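Local coordinates for topoisomerase I-like protein (Leishmania donovani, PDB 2B9S) that forms one subunit of a heterodimeric type IB DNA topoisomerase, which probably relaxes supercoiled DNA by transiently breaking and rejoining one strand, at residues R277-M281 and Q368-L373. Residues are numbered along the deposited sequence; the frame is centred on the assembly and turned at random.
Sequences RAVAM and QLNDHL. With nucleotides of chain C.
Two helices cross almost at right angles in the catalytic core of this type IB topoisomerase: Arg-277 to Met-281, inside helix 272-287, and Gln-368 to Leu-373, the C-terminal part of helix 366-373. Build both as regular alpha-helix, with Met-281 N hydrogen-bonded to Arg-277 O at 3.0 Å and His-372 N to Gln-368 O at 3.0 Å. The short axes cross at -82° and approach to 10.8 Å; the nearest CA atoms, 6.4 Å apart, are those of Arg-277 and Leu-369. No hydrogen bond joins the segments, so side-chain packing makes the contact. Leu-369 (chi1 t, chi2 129°, between wells) pushes CD1 to 3.7 Å from Ala-280 CB, and Met-281 CE (chi1 p, chi2 t, chi3 -90°) lies 4.2 Å from Leu-373 CD2. Met-281 also packs on Ile-259 and Tyr-263 of helix 236-266. Toward the more open side, Arg-277 (t, t, p) lays its guanidinium flat on the His-372 ring (chi1 t), planes at 2° and centres 3.5 Å apart; Arg-277 NH2 sits 3.4 Å from His-372 CE1. Met-281 SD meets the ring edge, 3.9 Å from His-372 CD2; Phe-376 packs edge-to-face with His-372. Helix 366-373 also reaches the DNA: Asn-370, whose OD1 accepts a hydrogen bond from Ala-382 N, donates from ND2 to phosphate oxygen OP2 of DC17 in chain C at 2.9 Å.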
loop_
_atom_site.group_PDB
_atom_site.type_symbol
_atom_site.label_atom_id
_atom_site.label_comp_id
_atom_site.label_asym_id
_atom_site.label_seq_id
_atom_site.Cartn_x
_atom_site.Cartn_y
_atom_site.Cartn_z
ATOM N N ARG D 277 5.172 -26.383 6.070
ATOM C CA ARG D 277 3.828 -25.770 6.098
ATOM C C ARG D 277 3.349 -25.459 7.527
ATOM O O ARG D 277 2.800 -24.374 7.775
ATOM C CB ARG D 277 2.810 -26.657 5.372
ATOM C CG ARG D 277 1.489 -25.961 5.023
ATOM C CD ARG D 277 0.594 -26.877 4.190
ATOM N NE ARG D 277 0.173 -28.057 4.959
ATOM C CZ ARG D 277 -0.431 -29.132 4.453
ATOM N NH1 ARG D 277 -0.705 -29.225 3.150
ATOM N NH2 ARG D 277 -0.761 -30.123 5.267
ATOM N N ALA D 278 3.594 -26.398 8.451
ATOM C CA ALA D 278 3.260 -26.258 9.887
ATOM C C ALA D 278 4.004 -25.136 10.615
ATOM O O ALA D 278 3.407 -24.385 11.387
ATOM C CB ALA D 278 3.495 -27.592 10.609
ATOM N N VAL D 279 5.313 -25.039 10.397
ATOM C CA VAL D 279 6.120 -23.977 11.022
ATOM C C VAL D 279 5.752 -22.600 10.439
ATOM O O VAL D 279 5.732 -21.588 11.158
ATOM C CB VAL D 279 7.642 -24.293 10.912
ATOM C CG1 VAL D 279 8.504 -23.193 11.498
ATOM C CG2 VAL D 279 7.953 -25.631 11.611
ATOM N N ALA D 280 5.429 -22.574 9.143
ATOM C CA ALA D 280 5.049 -21.328 8.478
ATOM C C ALA D 280 3.728 -20.838 9.030
ATOM O O ALA D 280 3.590 -19.650 9.374
ATOM C CB ALA D 280 4.987 -21.501 6.967
ATOM N N MET D 281 2.753 -21.740 9.149
ATOM C CA MET D 281 1.479 -21.321 9.726
ATOM C C MET D 281 1.556 -21.013 11.230
ATOM O O MET D 281 0.846 -20.149 11.726
ATOM C CB MET D 281 0.287 -22.196 9.273
ATOM C CG MET D 281 0.326 -23.648 9.569
ATOM S SD MET D 281 -0.836 -24.542 8.493
ATOM C CE MET D 281 -2.331 -24.504 9.488
ATOM N N GLN D 368 0.361 -23.099 -1.788
ATOM C CA GLN D 368 0.145 -24.346 -1.054
ATOM C C GLN D 368 -0.389 -24.056 0.330
ATOM O O GLN D 368 -1.313 -24.717 0.786
ATOM C CB GLN D 368 1.441 -25.131 -0.944
ATOM C CG GLN D 368 2.072 -25.459 -2.289
ATOM C CD GLN D 368 3.399 -26.148 -2.120
ATOM O OE1 GLN D 368 4.338 -25.593 -1.557
ATOM N NE2 GLN D 368 3.483 -27.369 -2.602
ATOM N N LEU D 369 0.189 -23.046 0.983
ATOM C CA LEU D 369 -0.262 -22.619 2.298
ATOM C C LEU D 369 -1.715 -22.110 2.299
ATOM O O LEU D 369 -2.505 -22.500 3.161
ATOM C CB LEU D 369 0.701 -21.587 2.884
ATOM C CG LEU D 369 0.522 -21.304 4.378
ATOM C CD1 LEU D 369 1.846 -21.422 5.101
ATOM C CD2 LEU D 369 -0.070 -19.951 4.580
ATOM N N ASN D 370 -2.069 -21.265 1.334
ATOM C CA ASN D 370 -3.417 -20.733 1.280
ATOM C C ASN D 370 -4.461 -21.755 0.847
ATOM O O ASN D 370 -5.617 -21.649 1.251
ATOM C CB ASN D 370 -3.498 -19.466 0.421
ATOM C CG ASN D 370 -2.933 -18.245 1.120
ATOM O OD1 ASN D 370 -3.119 -18.065 2.322
ATOM N ND2 ASN D 370 -2.263 -17.386 0.366
ATOM N N ASP D 371 -4.060 -22.728 0.025
ATOM C CA ASP D 371 -4.946 -23.838 -0.337
ATOM C C ASP D 371 -5.246 -24.733 0.869
ATOM O O ASP D 371 -6.409 -25.072 1.120
ATOM C CB ASP D 371 -4.391 -24.636 -1.522
ATOM C CG ASP D 371 -4.559 -23.897 -2.856
ATOM O OD1 ASP D 371 -5.254 -22.866 -2.877
ATOM O OD2 ASP D 371 -4.008 -24.335 -3.886
ATOM N N HIS D 372 -4.216 -25.071 1.640
ATOM C CA HIS D 372 -4.424 -25.828 2.867
ATOM C C HIS D 372 -5.403 -25.139 3.832
ATOM O O HIS D 372 -6.264 -25.795 4.411
ATOM C CB HIS D 372 -3.100 -26.130 3.571
ATOM C CG HIS D 372 -3.246 -26.998 4.782
ATOM N ND1 HIS D 372 -3.810 -28.257 4.734
ATOM C CD2 HIS D 372 -2.889 -26.797 6.075
ATOM C CE1 HIS D 372 -3.795 -28.791 5.945
ATOM N NE2 HIS D 372 -3.244 -27.923 6.777
ATOM N N LEU D 373 -5.262 -23.823 3.985
ATOM C CA LEU D 373 -6.117 -23.009 4.854
ATOM C C LEU D 373 -7.610 -23.020 4.476
ATOM O O LEU D 373 -8.461 -22.950 5.350
ATOM C CB LEU D 373 -5.594 -21.563 4.930
ATOM C CG LEU D 373 -4.325 -21.252 5.725
ATOM C CD1 LEU D 373 -3.950 -19.761 5.611
ATOM C CD2 LEU D 373 -4.428 -21.682 7.216
ATOM P P DC C 17 -2.690 -13.731 1.318
ATOM O OP1 DC C 17 -3.635 -13.793 2.460
ATOM O OP2 DC C 17 -1.572 -14.667 1.273
ATOM O "O5'" DC C 17 -3.571 -13.942 0.027
ATOM C "C5'" DC C 17 -4.785 -13.250 -0.209
ATOM C "C4'" DC C 17 -5.169 -13.596 -1.629
ATOM O "O4'" DC C 17 -4.312 -12.867 -2.543
ATOM C "C3'" DC C 17 -4.998 -15.070 -2.007
ATOM O "O3'" DC C 17 -6.179 -15.457 -2.667
ATOM C "C2'" DC C 17 -3.872 -15.068 -3.029
ATOM C "C1'" DC C 17 -4.090 -13.702 -3.679
ATOM N N1 DC C 17 -2.932 -13.191 -4.485
ATOM C C2 DC C 17 -3.187 -12.419 -5.619
ATOM O O2 DC C 17 -4.380 -12.182 -5.932
ATOM N N3 DC C 17 -2.131 -11.955 -6.350
ATOM C C4 DC C 17 -0.874 -12.244 -5.988
ATOM N N4 DC C 17 0.099 -11.775 -6.772
ATOM C C5 DC C 17 -0.572 -13.036 -4.841
ATOM C C6 DC C 17 -1.620 -13.476 -4.119
#